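PDB 3CNH: hydrolase family protein from Deinococcus radiodurans R1, which is a predicted hydrolase of the haloacid dehalogenase-like superfamily and probably acts as a phosphatase. Local coordinates for residues A[7-12]-A[93-98]; A[14-19]-A[120-125]; A[169-174]-A[181-186]; A[130-135]-A[151-156]; A[79-84]-A[112-117]. All coordinates share one frame; numbering follows the deposited sequence. Where two conformers were deposited one is given.

Contact 1: A[7-12]-A[93-98]; sequences LFWDIG and ALARDL. With NA (sodium ion), chain C; PO4 (phosphate ion), chain D.
W9 lays its indole against helix 89-98, and A95 CB sits over one face of it, 4.0 Å from the centroid of the six-membered ring and 17° off the normal: a CH-pi contact, displaced toward the rim. CH2, at the far end of the ring, is 3.9 Å from A95 CB. L98 meets the same ring differently, bringing CD1 up at the edge, near the ring plane, to 4.2 Å from CZ2. The W9 torsion puts CG beside the backbone N and anti to the carbonyl carbon (chi1 -67°), which carries the indole off the strand toward the helix. L7 CD2, two residues back on the same side of the strand, adds a looser methyl contact to L98 CD1. The contact is apolar and buried, with L190 of helix 187-196 and M104 of the next strand also packing on W9. Beyond W9 the chain leaves the strand and turns polar. D10 OD2 and G12 O hold the sodium ion at 2.4 Å and 2.3 Å, together with phosphate O2, two waters and D166. G12 N gives a nearly straight hydrogen bond to phosphate O3 (2.8 Å, 163°), while I11 N makes a weak one to the same oxygen. K141 forms a salt bridge to D10 OD1 and also bonds the phosphate. The strand is thus packed against a covering helix while its carboxyl end carries the ion site, an arrangement characteristic of the Rossmann-like HAD core and consistent with D10 being the first aspartate of motif I.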
# COMPACT_ATOMS: atom_id res chain seq x y z
N LEU A 7 -7.86 9.51 9.58
CA LEU A 7 -8.09 8.46 8.56
C LEU A 7 -6.77 7.84 8.17
O LEU A 7 -5.75 8.52 8.01
CB LEU A 7 -8.79 8.99 7.30
CG LEU A 7 -10.23 9.47 7.42
CD1 LEU A 7 -10.18 10.85 7.93
CD2 LEU A 7 -10.88 9.40 6.02
N PHE A 8 -6.80 6.52 8.07
CA PHE A 8 -5.67 5.70 7.66
C PHE A 8 -6.04 5.06 6.33
O PHE A 8 -7.07 4.40 6.20
CB PHE A 8 -5.40 4.62 8.70
CG PHE A 8 -4.89 5.15 10.02
CD1 PHE A 8 -5.77 5.65 10.96
CD2 PHE A 8 -3.54 5.14 10.31
CE1 PHE A 8 -5.30 6.16 12.18
CE2 PHE A 8 -3.08 5.67 11.51
CZ PHE A 8 -3.95 6.15 12.43
N TRP A 9 -5.15 5.25 5.36
CA TRP A 9 -5.38 4.82 3.99
C TRP A 9 -4.40 3.78 3.47
O TRP A 9 -3.20 3.93 3.50
CB TRP A 9 -5.31 6.01 3.01
CG TRP A 9 -6.38 7.04 3.13
CD1 TRP A 9 -6.47 8.03 4.07
CD2 TRP A 9 -7.52 7.19 2.27
NE1 TRP A 9 -7.62 8.76 3.87
CE2 TRP A 9 -8.28 8.27 2.77
CE3 TRP A 9 -8.00 6.49 1.17
CZ2 TRP A 9 -9.45 8.70 2.16
CZ3 TRP A 9 -9.14 6.91 0.56
CH2 TRP A 9 -9.88 7.99 1.08
N ASP A 10 -5.00 2.73 2.98
CA ASP A 10 -4.31 1.74 2.13
C ASP A 10 -3.98 2.54 0.86
O ASP A 10 -4.71 3.50 0.49
CB ASP A 10 -5.33 0.63 1.89
CG ASP A 10 -4.87 -0.46 1.03
OD1 ASP A 10 -3.69 -0.76 1.00
OD2 ASP A 10 -5.81 -1.10 0.41
N ILE A 11 -2.89 2.17 0.20
CA ILE A 11 -2.54 2.85 -1.07
C ILE A 11 -2.92 1.97 -2.26
O ILE A 11 -3.78 2.30 -3.05
CB ILE A 11 -1.10 3.30 -1.12
CG1 ILE A 11 -0.83 4.27 0.06
CG2 ILE A 11 -0.77 3.99 -2.46
CD1 ILE A 11 0.60 4.80 0.14
N GLY A 12 -2.29 0.81 -2.34
CA GLY A 12 -2.59 -0.13 -3.45
C GLY A 12 -4.02 -0.64 -3.45
O GLY A 12 -4.48 -1.19 -2.46
N ALA A 93 -9.04 11.72 -5.96
CA ALA A 93 -9.69 13.01 -5.88
C ALA A 93 -10.43 13.17 -4.56
O ALA A 93 -10.44 14.23 -3.95
CB ALA A 93 -10.65 13.23 -7.08
N LEU A 94 -11.05 12.09 -4.12
CA LEU A 94 -11.80 12.10 -2.85
C LEU A 94 -10.84 12.36 -1.69
O LEU A 94 -11.07 13.18 -0.79
CB LEU A 94 -12.51 10.76 -2.64
CG LEU A 94 -13.16 10.50 -1.28
CD1 LEU A 94 -14.22 11.53 -0.93
CD2 LEU A 94 -13.74 9.06 -1.21
N ALA A 95 -9.77 11.60 -1.73
CA ALA A 95 -8.76 11.68 -0.65
C ALA A 95 -8.15 13.08 -0.62
O ALA A 95 -7.98 13.68 0.43
CB ALA A 95 -7.68 10.62 -0.80
N ARG A 96 -7.88 13.62 -1.80
CA ARG A 96 -7.30 14.98 -1.88
C ARG A 96 -8.24 16.00 -1.26
O ARG A 96 -7.83 16.96 -0.59
CB ARG A 96 -6.93 15.36 -3.34
CG ARG A 96 -5.69 14.63 -3.87
CD ARG A 96 -5.32 14.83 -5.40
NE ARG A 96 -4.08 14.10 -5.72
CZ ARG A 96 -3.68 13.72 -6.93
NH1 ARG A 96 -4.45 13.89 -7.99
NH2 ARG A 96 -2.51 13.07 -7.07
N ASP A 97 -9.53 15.80 -1.49
CA ASP A 97 -10.54 16.71 -0.97
C ASP A 97 -10.60 16.62 0.55
O ASP A 97 -10.52 17.60 1.27
CB ASP A 97 -11.90 16.31 -1.56
CG ASP A 97 -13.03 17.17 -1.09
OD1 ASP A 97 -12.80 18.35 -0.76
OD2 ASP A 97 -14.17 16.67 -1.07
N LEU A 98 -10.73 15.39 1.02
CA LEU A 98 -10.86 15.13 2.47
C LEU A 98 -9.62 15.58 3.25
O LEU A 98 -9.70 15.98 4.41
CB LEU A 98 -11.13 13.64 2.75
CG LEU A 98 -12.50 13.08 2.40
CD1 LEU A 98 -12.53 11.52 2.58
CD2 LEU A 98 -13.56 13.78 3.26
NA NA C . -4.93 -2.84 -0.94
P PO4 D . -1.09 -1.76 0.07
O1 PO4 D . -1.11 -2.07 1.50
O2 PO4 D . -2.40 -2.21 -0.57
O3 PO4 D . -0.68 -0.32 -0.31
O4 PO4 D . -0.08 -2.63 -0.69
O HOH W 1 -4.49 -4.26 -2.75
O HOH W 2 -4.95 -4.30 0.78

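Contact 2: A[14-19]-A[120-125]; sequences VLLTNG and RTFGLG
L16 lies in the loop that follows the first strand of the HAD core, where the family has its squiggle and flap, and it packs against F122 and L124 at the Schellman turn closing helix 112-122. G123, with positive phi, makes that turn, so F122 before it and L124 after it can both face the loop. L16 fits between them with its two methyl branches. CD2 lies over one face of the F122 ring, 3.9 Å from the centroid and 25° off the normal, a CH-pi contact shifted toward the CG side, where CD2 and CG are 3.6 Å apart. The two side chains cross obliquely, which also brings L16 CD1 to 3.7 Å from F122 CD2. The opposite face of the ring is covered near its rim by T121 CG2 from its own helix, so the phenyl is sandwiched between two methyls. L124 comes from another direction, its side chain and that of L16 reaching toward each other tip to tip. In L16 the torsion sets CG beside the backbone N (chi1 -54°), aiming both methyls at the helix end. I11 touches L16 and L124, closing this small apolar core toward motif I. Around the apolar patch, F122 O accepts a hydrogen bond from R96 and T17 O one from R118. The tip-to-tip meeting is that of L16 CD1 with L124 CD1, 4.0 Å apart.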
# COMPACT_ATOMS: atom_id res chain seq x y z
N VAL A 14 -6.58 1.24 -3.77
CA VAL A 14 -7.43 2.32 -3.23
C VAL A 14 -7.09 3.64 -3.91
O VAL A 14 -7.83 4.13 -4.78
CB VAL A 14 -7.32 2.39 -1.70
CG1 VAL A 14 -8.12 3.54 -1.10
CG2 VAL A 14 -7.82 1.07 -1.06
N LEU A 15 -5.93 4.17 -3.55
CA LEU A 15 -5.46 5.45 -4.12
C LEU A 15 -4.79 5.27 -5.48
O LEU A 15 -4.89 6.09 -6.39
CB LEU A 15 -4.47 6.12 -3.16
CG LEU A 15 -5.09 6.58 -1.83
CD1 LEU A 15 -3.99 7.00 -0.85
CD2 LEU A 15 -6.11 7.69 -2.07
N LEU A 16 -4.08 4.17 -5.58
CA LEU A 16 -3.35 3.78 -6.79
C LEU A 16 -3.61 2.32 -7.06
O LEU A 16 -4.18 1.61 -6.24
CB LEU A 16 -1.83 3.95 -6.59
CG LEU A 16 -1.28 5.32 -6.12
CD1 LEU A 16 0.25 5.23 -5.87
CD2 LEU A 16 -1.62 6.44 -7.09
N THR A 17 -3.16 1.89 -8.23
CA THR A 17 -3.17 0.46 -8.53
C THR A 17 -2.19 -0.21 -7.56
O THR A 17 -1.41 0.44 -6.89
CB THR A 17 -2.69 0.17 -9.97
OG1 THR A 17 -1.39 0.75 -10.16
CG2 THR A 17 -3.66 0.72 -10.98
N ASN A 18 -2.25 -1.53 -7.46
CA ASN A 18 -1.22 -2.24 -6.70
C ASN A 18 0.12 -2.00 -7.36
O ASN A 18 0.18 -1.64 -8.52
CB ASN A 18 -1.52 -3.72 -6.62
CG ASN A 18 -2.72 -4.00 -5.76
OD1 ASN A 18 -2.84 -3.42 -4.69
ND2 ASN A 18 -3.62 -4.83 -6.24
N GLY A 19 1.18 -2.10 -6.59
CA GLY A 19 2.52 -1.82 -7.12
C GLY A 19 3.19 -3.00 -7.78
O GLY A 19 3.93 -2.86 -8.74
N ARG A 120 6.09 10.05 -4.47
CA ARG A 120 6.59 11.25 -5.16
C ARG A 120 5.86 11.46 -6.47
O ARG A 120 5.47 12.58 -6.82
CB ARG A 120 8.11 11.21 -5.42
CG ARG A 120 8.50 10.63 -6.77
CD ARG A 120 9.98 10.88 -7.09
NE ARG A 120 10.79 10.00 -6.29
CZ ARG A 120 11.29 8.85 -6.72
NH1 ARG A 120 11.97 8.10 -5.90
NH2 ARG A 120 11.09 8.46 -7.96
N THR A 121 5.67 10.38 -7.20
CA THR A 121 5.05 10.48 -8.55
C THR A 121 3.62 10.98 -8.51
O THR A 121 3.18 11.78 -9.37
CB THR A 121 5.16 9.12 -9.30
OG1 THR A 121 6.54 8.76 -9.39
CG2 THR A 121 4.52 9.19 -10.68
N PHE A 122 2.89 10.57 -7.49
CA PHE A 122 1.46 10.89 -7.39
C PHE A 122 1.12 11.93 -6.33
O PHE A 122 -0.04 12.18 -6.05
CB PHE A 122 0.63 9.62 -7.28
CG PHE A 122 0.82 8.73 -8.46
CD1 PHE A 122 0.23 9.03 -9.66
CD2 PHE A 122 1.64 7.62 -8.37
CE1 PHE A 122 0.45 8.22 -10.78
CE2 PHE A 122 1.88 6.80 -9.49
CZ PHE A 122 1.26 7.10 -10.70
N GLY A 123 2.16 12.51 -5.77
CA GLY A 123 1.98 13.58 -4.75
C GLY A 123 1.17 13.19 -3.54
O GLY A 123 0.36 13.99 -3.02
N LEU A 124 1.38 11.97 -3.08
CA LEU A 124 0.57 11.43 -1.98
C LEU A 124 0.76 12.22 -0.68
O LEU A 124 -0.12 12.30 0.17
CB LEU A 124 0.79 9.93 -1.76
CG LEU A 124 0.55 9.05 -3.00
CD1 LEU A 124 0.78 7.56 -2.66
CD2 LEU A 124 -0.85 9.29 -3.61
N GLY A 125 1.93 12.78 -0.56
CA GLY A 125 2.33 13.58 0.59
C GLY A 125 1.61 14.90 0.70
O GLY A 125 1.68 15.58 1.71

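Contact 3: A[169-174]-A[181-186]; sequences QNVQAA and AVQCVD
V171 of helix 168-176 is directed toward strand 180-183, and the two belong to one beta-alpha-beta unit, in which strand 161-165 leads through the helix to this edge strand of the sheet. The helix and strand segments run antiparallel, at 171° between their directions and 7.8 Å at the closest approach of their axes. The two methyls of V171 divide the strand between them. CG1, anti to the backbone N (chi1 168°), reaches A181 CB at 3.6 Å, a methyl-to-methyl contact. CG2, beside the N, reaches further along the strand and rests on the backbone before and at Q183, 3.7 Å from Q183 CA and 3.9 Å from V182 O. The small A181 allows the helix to come close: its CB also lies 3.6 Å from the carbonyl oxygen V171 O, and the CA atoms of V171 and A181 are only 5.5 Å apart. V182 directs its CB away, toward helix 187-196 on the other side of the sheet, where L190 and E193 receive it. Q183 has CG anti to its backbone N and stretches out beyond it, CB lying alongside V171 CG2 at 3.9 Å. Its amide end turns to another partner: NE2 bonds to the backbone oxygen of D166, itself a sodium ligand, and so joins the end of this strand to the metal loop. One helical turn after V171, A174 adds a lighter touch to the same alanine, with its CB 4.1 Å from A181 CB.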
# COMPACT_ATOMS: atom_id res chain seq x y z
N GLN A 169 -10.31 -8.74 4.68
CA GLN A 169 -9.49 -9.25 5.80
C GLN A 169 -8.82 -8.11 6.56
O GLN A 169 -8.70 -8.14 7.81
CB GLN A 169 -8.45 -10.25 5.29
CG GLN A 169 -7.59 -10.92 6.37
CD GLN A 169 -6.65 -11.97 5.75
OE1 GLN A 169 -6.71 -12.19 4.53
NE2 GLN A 169 -5.78 -12.58 6.56
N ASN A 170 -8.40 -7.08 5.83
CA ASN A 170 -7.74 -5.90 6.43
C ASN A 170 -8.74 -5.03 7.19
O ASN A 170 -8.46 -4.50 8.26
CB ASN A 170 -6.93 -5.10 5.43
CG ASN A 170 -5.61 -5.75 5.11
OD1 ASN A 170 -5.02 -6.36 5.98
ND2 ASN A 170 -5.11 -5.55 3.91
N VAL A 171 -9.94 -4.90 6.62
CA VAL A 171 -11.01 -4.15 7.26
C VAL A 171 -11.39 -4.79 8.59
O VAL A 171 -11.54 -4.14 9.65
CB VAL A 171 -12.25 -4.00 6.31
CG1 VAL A 171 -13.47 -3.49 7.06
CG2 VAL A 171 -11.85 -3.12 5.11
N GLN A 172 -11.52 -6.11 8.53
CA GLN A 172 -11.89 -6.87 9.71
C GLN A 172 -10.82 -6.80 10.80
O GLN A 172 -11.12 -6.70 11.98
CB GLN A 172 -12.27 -8.31 9.36
CG GLN A 172 -13.53 -8.42 8.51
CD GLN A 172 -13.81 -9.81 8.02
OE1 GLN A 172 -12.88 -10.55 7.73
NE2 GLN A 172 -15.08 -10.17 7.91
N ALA A 173 -9.55 -6.86 10.41
CA ALA A 173 -8.43 -6.80 11.37
C ALA A 173 -8.39 -5.45 12.08
O ALA A 173 -8.18 -5.36 13.27
CB ALA A 173 -7.07 -7.11 10.68
N ALA A 174 -8.65 -4.42 11.31
CA ALA A 174 -8.70 -3.05 11.85
C ALA A 174 -9.82 -2.97 12.89
O ALA A 174 -9.66 -2.45 14.00
CB ALA A 174 -8.92 -2.03 10.73
N ALA A 181 -13.71 1.05 10.18
CA ALA A 181 -13.12 0.68 8.90
C ALA A 181 -14.20 0.62 7.84
O ALA A 181 -15.36 0.34 8.11
CB ALA A 181 -12.38 -0.67 9.00
N VAL A 182 -13.79 0.99 6.64
CA VAL A 182 -14.62 0.89 5.45
C VAL A 182 -13.86 0.21 4.33
O VAL A 182 -12.72 0.57 4.07
CB VAL A 182 -15.02 2.27 4.91
CG1 VAL A 182 -15.90 2.10 3.67
CG2 VAL A 182 -15.78 3.07 6.01
N GLN A 183 -14.49 -0.77 3.70
CA GLN A 183 -13.92 -1.43 2.54
C GLN A 183 -14.12 -0.58 1.30
O GLN A 183 -15.24 -0.25 0.95
CB GLN A 183 -14.54 -2.79 2.30
CG GLN A 183 -13.76 -3.61 1.29
CD GLN A 183 -14.31 -5.00 1.08
OE1 GLN A 183 -15.28 -5.38 1.74
NE2 GLN A 183 -13.69 -5.78 0.19
N CYS A 184 -13.04 -0.21 0.65
CA CYS A 184 -13.11 0.64 -0.54
C CYS A 184 -13.45 -0.18 -1.77
O CYS A 184 -12.70 -1.10 -2.15
CB CYS A 184 -11.78 1.35 -0.77
SG CYS A 184 -11.80 2.43 -2.25
N VAL A 185 -14.64 0.08 -2.29
CA VAL A 185 -15.14 -0.54 -3.53
C VAL A 185 -15.06 0.49 -4.65
O VAL A 185 -14.52 0.23 -5.72
CB VAL A 185 -16.57 -1.03 -3.37
CG1 VAL A 185 -17.12 -1.51 -4.71
CG2 VAL A 185 -16.58 -2.18 -2.35
N ASP A 186 -15.62 1.65 -4.39
CA ASP A 186 -15.49 2.78 -5.33
C ASP A 186 -15.64 4.11 -4.62
O ASP A 186 -16.05 4.18 -3.47
CB ASP A 186 -16.43 2.68 -6.52
CG ASP A 186 -17.90 2.65 -6.14
OD1 ASP A 186 -18.43 3.63 -5.59
OD2 ASP A 186 -18.55 1.62 -6.45

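Contact 4: A[130-135]-A[151-156]; sequences AFFTSS and LTLAQV
F132 spreads its phenyl ring beside L153 of helix 144-154, meeting both the methyl end and the root of the leucine. CD1 of the ring is 3.6 Å from L153 CD1, and CE1 is 3.7 Å from L153 CB, so one flank of the phenyl is covered from CD1 to CZ. The approach is oblique, neither flat on the face nor squarely at an edge, and the two side chains slide past each other in opposite directions. F132 CG stands beside the backbone N, anti to the carbonyl carbon (chi1 -55°), which brings the ring toward the helix. Further round the ring, on the same side of its plane, F132 CE2 is a loose 4.4 Å from A154 CB. An alanine in place of F132 is likely to leave L153 and A154 without the ring that fills the space between strand and helix. F132 is also the centre of an inverse gamma turn, closed by a weak bond from T133 N to F131 O. The helix ends in a Schellman motif with Q155, at positive phi, as its C-prime residue. Q155 turns its amide back on the last turn, where NE2 bonds to a lone pair of T152 O in the carbonyl plane at 2.8 Å. Strand 131-133 is outermost in the parallel sheet, and F132 is wedged between helix 144-154 and the strands 103-108 and 6-9, whose Y105 and F8 touch it.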
# COMPACT_ATOMS: atom_id res chain seq x y z
N ALA A 130 1.81 11.29 7.08
CA ALA A 130 2.86 10.32 7.36
C ALA A 130 2.49 9.02 6.69
O ALA A 130 1.31 8.78 6.40
CB ALA A 130 3.14 10.13 8.84
N PHE A 131 3.49 8.20 6.49
CA PHE A 131 3.33 6.97 5.76
C PHE A 131 3.77 5.80 6.62
O PHE A 131 4.95 5.51 6.72
CB PHE A 131 4.14 7.03 4.46
CG PHE A 131 3.59 8.02 3.46
CD1 PHE A 131 3.89 9.36 3.57
CD2 PHE A 131 2.72 7.59 2.47
CE1 PHE A 131 3.35 10.27 2.68
CE2 PHE A 131 2.17 8.47 1.57
CZ PHE A 131 2.45 9.84 1.69
N PHE A 132 2.79 5.14 7.22
CA PHE A 132 3.04 4.00 8.12
C PHE A 132 3.08 2.76 7.25
O PHE A 132 2.13 2.01 7.11
CB PHE A 132 1.98 3.94 9.22
CG PHE A 132 1.87 5.23 10.00
CD1 PHE A 132 2.98 5.91 10.41
CD2 PHE A 132 0.62 5.73 10.31
CE1 PHE A 132 2.86 7.13 11.12
CE2 PHE A 132 0.50 6.94 11.05
CZ PHE A 132 1.62 7.64 11.43
N THR A 133 4.24 2.62 6.63
CA THR A 133 4.49 1.62 5.60
C THR A 133 5.27 0.44 6.14
O THR A 133 6.20 0.59 6.94
CB THR A 133 5.22 2.23 4.43
OG1 THR A 133 4.51 3.39 3.95
CG2 THR A 133 5.42 1.20 3.31
N SER A 134 4.91 -0.74 5.66
CA SER A 134 5.53 -1.99 6.16
C SER A 134 7.04 -2.00 6.13
O SER A 134 7.69 -2.52 7.04
CB SER A 134 5.03 -3.20 5.36
OG SER A 134 5.28 -3.03 3.97
N SER A 135 7.59 -1.46 5.06
CA SER A 135 9.06 -1.48 4.83
C SER A 135 9.80 -0.54 5.76
O SER A 135 10.99 -0.66 5.97
CB SER A 135 9.39 -1.25 3.37
OG SER A 135 8.81 -0.05 2.88
N LEU A 151 -1.99 3.56 15.16
CA LEU A 151 -2.73 4.31 16.17
C LEU A 151 -1.77 4.97 17.17
O LEU A 151 -1.94 6.14 17.57
CB LEU A 151 -3.71 3.39 16.93
CG LEU A 151 -4.88 2.91 16.08
CD1 LEU A 151 -5.70 1.88 16.87
CD2 LEU A 151 -5.78 4.07 15.57
N THR A 152 -0.78 4.21 17.58
CA THR A 152 0.21 4.69 18.55
C THR A 152 1.02 5.87 17.99
O THR A 152 1.27 6.86 18.67
CB THR A 152 1.16 3.56 18.99
OG1 THR A 152 0.39 2.54 19.66
CG2 THR A 152 2.23 4.10 19.96
N LEU A 153 1.38 5.77 16.71
CA LEU A 153 2.19 6.83 16.07
C LEU A 153 1.37 8.08 15.87
O LEU A 153 1.85 9.20 16.05
CB LEU A 153 2.84 6.35 14.77
CG LEU A 153 3.86 5.21 14.97
CD1 LEU A 153 4.23 4.66 13.60
CD2 LEU A 153 5.07 5.73 15.76
N ALA A 154 0.12 7.88 15.49
CA ALA A 154 -0.79 9.04 15.27
C ALA A 154 -1.35 9.62 16.56
O ALA A 154 -1.85 10.76 16.60
CB ALA A 154 -1.96 8.65 14.32
N GLN A 155 -1.22 8.86 17.63
CA GLN A 155 -1.82 9.20 18.94
C GLN A 155 -3.31 9.51 18.87
O GLN A 155 -3.78 10.59 19.22
CB GLN A 155 -1.05 10.28 19.67
CG GLN A 155 0.23 9.73 20.27
CD GLN A 155 -0.03 8.77 21.42
OE1 GLN A 155 -0.63 9.14 22.45
NE2 GLN A 155 0.40 7.55 21.27
N VAL A 156 -4.03 8.52 18.35
CA VAL A 156 -5.50 8.59 18.38
C VAL A 156 -6.04 7.27 18.89
O VAL A 156 -5.42 6.21 18.76
CB VAL A 156 -6.15 8.97 17.05
CG1 VAL A 156 -5.66 10.31 16.56
CG2 VAL A 156 -5.97 7.90 16.02

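Contact 5: A[79-84]-A[112-117]; sequences AVMEEQ and RDLNEY
E82 and Y117 meet mainly through the tyrosine face. E82 CB sits almost exactly over the middle of the Y117 ring, 3.7 Å from its centroid and 3° off the normal, a CH-pi contact. The extended glutamate then runs across the ring, and its carboxylate stacks on it with the two planes 11° apart, E82 OE1 lying 3.7 Å from Y117 CD1. Y117 gets there by setting CG anti to its backbone N (chi1 166°), which sends the ring out over helix 74-83. E82 O comes to 3.2 Å from Y117 CE2, off the ring plane on the same side as CB. A serine in place of Y117 would probably uncover the E82 chain and the E82 carbonyl, opening a gap between the two helices. Apolar contacts add to it. Selenomethionine M81, bent at its last torsion, brings CE to 3.8 Å from L114 CD1, the side chains crossing at about a right angle, and L114 CD2 lies 3.6 Å from E82 CG. L114 was modelled in two conformers, so its distances hold for one. W20 touches both M81 and L114. Among polar bonds, Q84 NE2 reaches back to V80 O at 3.0 Å, one turn earlier. Helix 74-83 is the last of four helices inserted after strand 6-9 and before helix 89-98, consistent with a C1-type HAD cap; the contact joins it to core helix 112-122.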
# COMPACT_ATOMS: atom_id res chain seq x y z
N ALA A 79 12.73 0.04 -13.51
CA ALA A 79 11.96 1.07 -14.22
C ALA A 79 10.59 0.56 -14.59
O ALA A 79 9.57 1.24 -14.40
CB ALA A 79 12.69 1.56 -15.48
N VAL A 80 10.56 -0.65 -15.11
CA VAL A 80 9.30 -1.26 -15.56
C VAL A 80 8.43 -1.62 -14.34
O VAL A 80 7.19 -1.50 -14.37
CB VAL A 80 9.55 -2.46 -16.52
CG1 VAL A 80 8.22 -3.11 -16.89
CG2 VAL A 80 10.29 -1.98 -17.80
N MSE A 81 9.06 -2.01 -13.25
CA MSE A 81 8.30 -2.27 -12.01
C MSE A 81 7.57 -1.00 -11.61
O MSE A 81 6.36 -1.00 -11.35
CB MSE A 81 9.21 -2.69 -10.83
CG MSE A 81 9.82 -4.03 -10.98
SE MSE A 81 10.96 -4.49 -9.46
CE MSE A 81 9.75 -4.09 -8.08
N GLU A 82 8.31 0.09 -11.62
CA GLU A 82 7.79 1.39 -11.16
C GLU A 82 6.59 1.82 -11.99
O GLU A 82 5.57 2.34 -11.49
CB GLU A 82 8.91 2.44 -11.14
CG GLU A 82 9.84 2.19 -9.98
CD GLU A 82 11.03 3.12 -9.97
OE1 GLU A 82 11.27 3.77 -11.01
OE2 GLU A 82 11.71 3.16 -8.92
N GLU A 83 6.70 1.57 -13.28
CA GLU A 83 5.66 1.94 -14.24
C GLU A 83 4.34 1.23 -14.11
O GLU A 83 3.35 1.64 -14.74
CB GLU A 83 6.16 1.77 -15.66
CG GLU A 83 7.24 2.76 -15.95
CD GLU A 83 8.02 2.40 -17.16
OE1 GLU A 83 7.73 1.33 -17.75
OE2 GLU A 83 8.93 3.18 -17.50
N GLN A 84 4.31 0.19 -13.31
CA GLN A 84 3.07 -0.57 -13.08
C GLN A 84 2.11 0.27 -12.24
O GLN A 84 0.92 0.01 -12.23
CB GLN A 84 3.30 -1.90 -12.37
CG GLN A 84 4.21 -2.82 -13.16
CD GLN A 84 3.76 -2.98 -14.55
OE1 GLN A 84 2.69 -3.53 -14.79
NE2 GLN A 84 4.58 -2.51 -15.52
N ARG A 112 10.25 -0.37 0.08
CA ARG A 112 10.67 1.03 0.20
C ARG A 112 10.78 1.78 -1.13
O ARG A 112 10.28 2.89 -1.28
CB ARG A 112 12.02 1.12 0.94
CG ARG A 112 12.56 2.53 1.14
CD ARG A 112 13.99 2.44 1.70
NE ARG A 112 14.76 3.68 1.59
CZ ARG A 112 14.58 4.76 2.34
NH1 ARG A 112 13.60 4.82 3.23
NH2 ARG A 112 15.37 5.82 2.16
N ASP A 113 11.47 1.16 -2.08
CA ASP A 113 11.73 1.86 -3.33
C ASP A 113 10.45 2.16 -4.11
O ASP A 113 10.21 3.33 -4.52
CB ASP A 113 12.78 1.10 -4.15
CG ASP A 113 14.13 1.04 -3.44
OD1 ASP A 113 14.60 2.05 -2.87
OD2 ASP A 113 14.71 -0.05 -3.44
N LEU A 114 9.59 1.18 -4.25
CA LEU A 114 8.31 1.39 -4.96
C LEU A 114 7.45 2.35 -4.18
O LEU A 114 6.78 3.19 -4.74
CB LEU A 114 7.51 0.13 -5.25
CG LEU A 114 7.96 -0.76 -6.40
CD1 LEU A 114 6.99 -1.96 -6.56
CD2 LEU A 114 8.08 0.03 -7.68
N ASN A 115 7.48 2.22 -2.87
CA ASN A 115 6.65 3.12 -2.01
C ASN A 115 7.01 4.58 -2.26
O ASN A 115 6.16 5.43 -2.53
CB ASN A 115 6.86 2.80 -0.52
CG ASN A 115 5.74 3.37 0.35
OD1 ASN A 115 4.54 3.18 0.06
ND2 ASN A 115 6.14 4.02 1.45
N GLU A 116 8.29 4.85 -2.27
CA GLU A 116 8.80 6.24 -2.40
C GLU A 116 8.56 6.76 -3.80
O GLU A 116 8.20 7.91 -3.99
CB GLU A 116 10.23 6.33 -1.86
CG GLU A 116 10.08 6.16 -0.33
CD GLU A 116 11.34 6.25 0.48
OE1 GLU A 116 12.43 6.34 -0.11
OE2 GLU A 116 11.20 6.21 1.73
N TYR A 117 8.69 5.88 -4.79
CA TYR A 117 8.39 6.27 -6.18
C TYR A 117 6.92 6.65 -6.31
O TYR A 117 6.55 7.64 -6.94
CB TYR A 117 8.71 5.12 -7.16
CG TYR A 117 8.12 5.34 -8.52
CD1 TYR A 117 8.81 6.06 -9.49
CD2 TYR A 117 6.87 4.85 -8.85
CE1 TYR A 117 8.27 6.29 -10.74
CE2 TYR A 117 6.30 5.08 -10.10
CZ TYR A 117 7.03 5.80 -11.05
OH TYR A 117 6.54 6.02 -12.29

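Contact 1 carries the ion site; contacts 2, 4 and 5 touch it, and contact 3 comes no nearer than about 6 Å between nearest atoms. Contact 2, centred 10 Å away, is joined to it where I11 O and L16 N are 3.2 Å apart, a probable hydrogen bond. Contacts 2 and 5 share helix 112-122 and meet where T17 OG1 bonds to Q84 O at 3.2 Å, linking the loop after strand 6-9 to the probable cap. Contacts 3 and 4 reach the two outermost strands of the sheet that contact 1 enters; F8 CZ packs 3.7 Å from A154 CB. Contact 3 leans toward the sodium through Q183, about 9 Å away, whereas contact 5 lies about 25 Å from contact 3, centre to centre, beyond the chain's middle.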